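Local coordinates for protein ornithine cyclodeaminase (Methanocaldococcus jannaschii, PDB 3MGJ) that probably converts ornithine to proline with release of ammonia, using NAD, and is represented here by its N-terminal LOR/SDH-type domain, at residues Met1-Ile12 / Ser47-Glu58. Sequence-based numbering, arbitrary orientation.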
loop_
_atom_site.group_PDB
_atom_site.type_symbol
_atom_site.label_atom_id
_atom_site.label_comp_id
_atom_site.label_asym_id
_atom_site.label_seq_id
_atom_site.Cartn_x
_atom_site.Cartn_y
_atom_site.Cartn_z
HETATM N N MSE A 1 7.479 -16.308 21.070
HETATM C CA MSE A 1 7.017 -15.574 19.896
HETATM C C MSE A 1 7.806 -14.289 19.707
HETATM O O MSE A 1 7.839 -13.436 20.585
HETATM C CB MSE A 1 5.536 -15.247 20.012
HETATM C CG MSE A 1 4.881 -14.985 18.673
HETATM SE SE MSE A 1 3.190 -13.965 18.760
HETATM C CE MSE A 1 3.883 -12.140 18.571
ATOM N N PHE A 2 8.443 -14.140 18.558
ATOM C CA PHE A 2 9.240 -12.954 18.322
ATOM C C PHE A 2 8.651 -12.014 17.248
ATOM O O PHE A 2 7.895 -12.444 16.380
ATOM C CB PHE A 2 10.679 -13.356 18.004
ATOM C CG PHE A 2 11.657 -12.258 18.213
ATOM C CD1 PHE A 2 11.983 -11.842 19.496
ATOM C CD2 PHE A 2 12.238 -11.614 17.133
ATOM C CE1 PHE A 2 12.887 -10.803 19.694
ATOM C CE2 PHE A 2 13.137 -10.573 17.323
ATOM C CZ PHE A 2 13.462 -10.166 18.602
HETATM N N MSE A 3 8.988 -10.727 17.338
HETATM C CA MSE A 3 8.599 -9.738 16.335
HETATM C C MSE A 3 9.716 -8.791 15.991
HETATM O O MSE A 3 10.363 -8.264 16.875
HETATM C CB MSE A 3 7.481 -8.855 16.859
HETATM C CG MSE A 3 6.283 -9.578 17.418
HETATM SE SE MSE A 3 5.177 -8.270 18.340
HETATM C CE MSE A 3 5.002 -9.211 20.055
ATOM N N ARG A 4 9.914 -8.541 14.708
ATOM C CA ARG A 4 10.698 -7.400 14.289
ATOM C C ARG A 4 9.935 -6.649 13.222
ATOM O O ARG A 4 9.096 -7.210 12.552
ATOM C CB ARG A 4 12.082 -7.804 13.775
ATOM C CG ARG A 4 13.052 -6.611 13.624
ATOM C CD ARG A 4 14.500 -7.036 13.325
ATOM N NE ARG A 4 15.311 -7.313 14.522
ATOM C CZ ARG A 4 15.672 -8.529 14.938
ATOM N NH1 ARG A 4 15.294 -9.608 14.266
ATOM N NH2 ARG A 4 16.419 -8.666 16.027
ATOM N N GLU A 5 10.234 -5.369 13.072
ATOM C CA GLU A 5 9.539 -4.524 12.121
ATOM C C GLU A 5 10.456 -4.236 10.948
ATOM O O GLU A 5 11.629 -3.940 11.135
ATOM C CB GLU A 5 9.153 -3.229 12.813
ATOM C CG GLU A 5 8.042 -2.471 12.145
ATOM C CD GLU A 5 7.776 -1.125 12.814
ATOM O OE1 GLU A 5 8.346 -0.884 13.910
ATOM O OE2 GLU A 5 6.999 -0.311 12.248
ATOM N N ILE A 6 9.940 -4.348 9.731
ATOM C CA ILE A 6 10.743 -4.023 8.556
ATOM C C ILE A 6 10.085 -2.925 7.762
ATOM O O ILE A 6 8.948 -2.582 8.012
ATOM C CB ILE A 6 10.978 -5.244 7.628
ATOM C CG1 ILE A 6 9.695 -5.618 6.900
ATOM C CG2 ILE A 6 11.499 -6.401 8.425
ATOM C CD1 ILE A 6 9.921 -6.307 5.613
ATOM N N GLU A 7 10.798 -2.375 6.795
ATOM C CA GLU A 7 10.220 -1.355 5.942
ATOM C C GLU A 7 10.622 -1.573 4.505
ATOM O O GLU A 7 11.776 -1.804 4.220
ATOM C CB GLU A 7 10.670 0.003 6.421
ATOM C CG GLU A 7 10.254 1.148 5.584
ATOM C CD GLU A 7 10.628 2.434 6.272
ATOM O OE1 GLU A 7 9.966 2.751 7.278
ATOM O OE2 GLU A 7 11.603 3.104 5.851
ATOM N N LEU A 8 9.653 -1.565 3.601
ATOM C CA LEU A 8 9.972 -1.572 2.182
ATOM C C LEU A 8 9.955 -0.147 1.728
ATOM O O LEU A 8 9.225 0.665 2.266
ATOM C CB LEU A 8 8.960 -2.369 1.364
ATOM C CG LEU A 8 8.989 -3.888 1.471
ATOM C CD1 LEU A 8 10.402 -4.330 1.725
ATOM C CD2 LEU A 8 8.105 -4.341 2.588
ATOM N N ARG A 9 10.755 0.162 0.727
ATOM C CA ARG A 9 10.842 1.525 0.237
ATOM C C ARG A 9 10.980 1.497 -1.278
ATOM O O ARG A 9 11.660 0.640 -1.841
ATOM C CB ARG A 9 12.034 2.208 0.886
ATOM C CG ARG A 9 12.111 3.686 0.722
ATOM C CD ARG A 9 13.489 4.171 1.152
ATOM N NE ARG A 9 13.633 5.627 1.071
ATOM C CZ ARG A 9 13.976 6.307 -0.026
ATOM N NH1 ARG A 9 14.203 5.681 -1.182
ATOM N NH2 ARG A 9 14.084 7.630 0.037
ATOM N N GLY A 10 10.295 2.419 -1.945
ATOM C CA GLY A 10 10.386 2.533 -3.386
ATOM C C GLY A 10 9.061 2.463 -4.112
ATOM O O GLY A 10 8.155 3.257 -3.868
ATOM N N HIS A 11 8.966 1.508 -5.032
ATOM C CA HIS A 11 7.782 1.334 -5.850
ATOM C C HIS A 11 6.921 0.184 -5.416
ATOM O O HIS A 11 6.760 -0.791 -6.130
ATOM C CB HIS A 11 8.165 1.202 -7.309
ATOM C CG HIS A 11 8.314 2.524 -7.981
ATOM N ND1 HIS A 11 9.191 3.489 -7.525
ATOM C CD2 HIS A 11 7.668 3.071 -9.038
ATOM C CE1 HIS A 11 9.097 4.562 -8.288
ATOM N NE2 HIS A 11 8.178 4.335 -9.214
ATOM N N ILE A 12 6.346 0.331 -4.236
ATOM C CA ILE A 12 5.522 -0.707 -3.647
ATOM C C ILE A 12 4.357 -1.107 -4.542
ATOM O O ILE A 12 4.079 -2.291 -4.709
ATOM C CB ILE A 12 4.980 -0.259 -2.277
ATOM C CG1 ILE A 12 6.133 0.240 -1.412
ATOM C CG2 ILE A 12 4.252 -1.410 -1.601
ATOM C CD1 ILE A 12 7.390 -0.586 -1.582
ATOM N N SER A 47 7.263 5.338 -2.248
ATOM C CA SER A 47 6.348 5.091 -1.140
ATOM C C SER A 47 7.070 4.245 -0.110
ATOM O O SER A 47 8.176 3.779 -0.345
ATOM C CB SER A 47 5.097 4.360 -1.622
ATOM O OG SER A 47 4.615 4.922 -2.833
ATOM N N TYR A 48 6.466 4.049 1.045
ATOM C CA TYR A 48 7.051 3.111 1.980
ATOM C C TYR A 48 5.990 2.338 2.737
ATOM O O TYR A 48 4.884 2.812 2.933
ATOM C CB TYR A 48 8.076 3.784 2.913
ATOM C CG TYR A 48 7.511 4.670 3.992
ATOM C CD1 TYR A 48 6.846 4.128 5.091
ATOM C CD2 TYR A 48 7.673 6.048 3.944
ATOM C CE1 TYR A 48 6.333 4.934 6.097
ATOM C CE2 TYR A 48 7.161 6.873 4.960
ATOM C CZ TYR A 48 6.491 6.303 6.024
ATOM O OH TYR A 48 5.981 7.095 7.025
ATOM N N ALA A 49 6.325 1.122 3.119
ATOM C CA ALA A 49 5.443 0.313 3.925
ATOM C C ALA A 49 6.204 -0.195 5.142
ATOM O O ALA A 49 7.339 -0.631 5.028
ATOM C CB ALA A 49 4.936 -0.837 3.101
ATOM N N LYS A 50 5.590 -0.111 6.312
ATOM C CA LYS A 50 6.118 -0.795 7.481
ATOM C C LYS A 50 5.293 -2.051 7.764
ATOM O O LYS A 50 4.081 -2.009 7.855
ATOM C CB LYS A 50 6.122 0.108 8.704
ATOM C CG LYS A 50 7.017 1.290 8.618
ATOM C CD LYS A 50 7.032 1.991 9.951
ATOM C CE LYS A 50 8.065 3.104 9.989
ATOM N NZ LYS A 50 7.474 4.453 9.837
ATOM N N ILE A 51 5.978 -3.171 7.896
ATOM C CA ILE A 51 5.356 -4.450 8.106
ATOM C C ILE A 51 6.020 -5.080 9.304
ATOM O O ILE A 51 7.244 -5.112 9.391
ATOM C CB ILE A 51 5.616 -5.367 6.917
ATOM C CG1 ILE A 51 5.007 -4.767 5.657
ATOM C CG2 ILE A 51 5.112 -6.760 7.196
ATOM C CD1 ILE A 51 5.631 -5.266 4.401
ATOM N N LEU A 52 5.192 -5.560 10.224
ATOM C CA LEU A 52 5.621 -6.344 11.366
ATOM C C LEU A 52 5.634 -7.819 10.989
ATOM O O LEU A 52 4.668 -8.328 10.429
ATOM C CB LEU A 52 4.631 -6.124 12.490
ATOM C CG LEU A 52 4.897 -6.597 13.906
ATOM C CD1 LEU A 52 5.886 -5.673 14.575
ATOM C CD2 LEU A 52 3.564 -6.583 14.630
ATOM N N VAL A 53 6.739 -8.495 11.285
ATOM C CA VAL A 53 6.918 -9.903 10.958
ATOM C C VAL A 53 6.908 -10.679 12.248
ATOM O O VAL A 53 7.556 -10.297 13.200
ATOM C CB VAL A 53 8.264 -10.144 10.253
ATOM C CG1 VAL A 53 8.456 -11.617 9.963
ATOM C CG2 VAL A 53 8.323 -9.360 8.978
ATOM N N ILE A 54 6.164 -11.765 12.291
ATOM C CA ILE A 54 5.996 -12.504 13.527
ATOM C C ILE A 54 6.305 -13.986 13.317
ATOM O O ILE A 54 5.763 -14.636 12.428
ATOM C CB ILE A 54 4.558 -12.380 14.029
ATOM C CG1 ILE A 54 4.066 -10.939 13.898
ATOM C CG2 ILE A 54 4.465 -12.865 15.436
ATOM C CD1 ILE A 54 2.595 -10.773 14.160
ATOM N N GLY A 55 7.186 -14.525 14.142
ATOM C CA GLY A 55 7.517 -15.930 14.063
ATOM C C GLY A 55 7.489 -16.543 15.441
ATOM O O GLY A 55 7.191 -15.876 16.427
ATOM N N ARG A 56 7.817 -17.823 15.504
ATOM C CA ARG A 56 7.749 -18.570 16.747
ATOM C C ARG A 56 8.863 -18.186 17.715
ATOM O O ARG A 56 8.719 -18.352 18.929
ATOM C CB ARG A 56 7.851 -20.047 16.429
ATOM C CG ARG A 56 9.061 -20.386 15.608
ATOM C CD ARG A 56 9.184 -21.862 15.523
ATOM N NE ARG A 56 10.313 -22.258 14.706
ATOM C CZ ARG A 56 10.215 -22.551 13.419
ATOM N NH1 ARG A 56 9.035 -22.482 12.817
ATOM N NH2 ARG A 56 11.298 -22.900 12.738
ATOM N N ASP A 57 9.972 -17.686 17.178
ATOM C CA ASP A 57 11.084 -17.271 18.010
ATOM C C ASP A 57 12.090 -16.444 17.216
ATOM O O ASP A 57 12.018 -16.366 15.997
ATOM C CB ASP A 57 11.738 -18.480 18.699
ATOM C CG ASP A 57 12.125 -19.594 17.725
ATOM O OD1 ASP A 57 12.486 -19.295 16.562
ATOM O OD2 ASP A 57 12.088 -20.778 18.137
ATOM N N GLU A 58 13.022 -15.800 17.903
ATOM C CA GLU A 58 13.917 -14.893 17.209
ATOM C C GLU A 58 14.779 -15.582 16.159
ATOM O O GLU A 58 14.931 -15.092 15.060
ATOM C CB GLU A 58 14.789 -14.151 18.200
ATOM C CG GLU A 58 15.616 -13.060 17.572
ATOM C CD GLU A 58 16.543 -12.449 18.582
ATOM O OE1 GLU A 58 16.329 -12.760 19.780
ATOM O OE2 GLU A 58 17.470 -11.689 18.189
#
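Strands 2-10 and 47-55 are the two central, antiparallel strands of a four-stranded sheet with ferredoxin-like beta-alpha-beta-beta-alpha-beta topology. F2, R4, I6, L8 and G10 form hydrogen-bonded pairs with G55, V53, I51, A49 and S47. The bond from I6 N to I51 O is 2.8 Å long and nearly straight, at 176°. R4 N to V53 O is weak. At the non-hydrogen-bonded pairs, CA-H groups approach the same carbonyls: A49 O accepts L8 N and also meets E7 CA.

The F2 ring meets the first turn of helix 58-74. CG of E58 lies over one face of the F2 ring, 3.7 Å from its centroid, a CH-pi contact. The E58 carboxylate continues over the ring, the two planes 13° apart. F2 has CG anti to the backbone N (chi1 -160°), which sets the ring beside E58. With an alanine here, the E58 side chain would probably lose the ring it lies on, leaving a gap at the helix start. R4 NH2 makes a long salt bridge to E58 OE2, 3.9 Å away, but R4 pairs more firmly with D62.

The E7 and K50 side chains run side by side on one sheet face. E7 OE1 touches K50 CE at 3.3 Å and forms only a long salt bridge with NZ. K50 NZ has its stronger partner in E36.

I6, V53 and R4 pack on L65 of helix 58-74, and F2 on V61. D57, at the N-cap, accepts a hydrogen bond from H60 N on OD1. Strand 31-38 flanks 47-55, and strand 78-83 flanks 2-10.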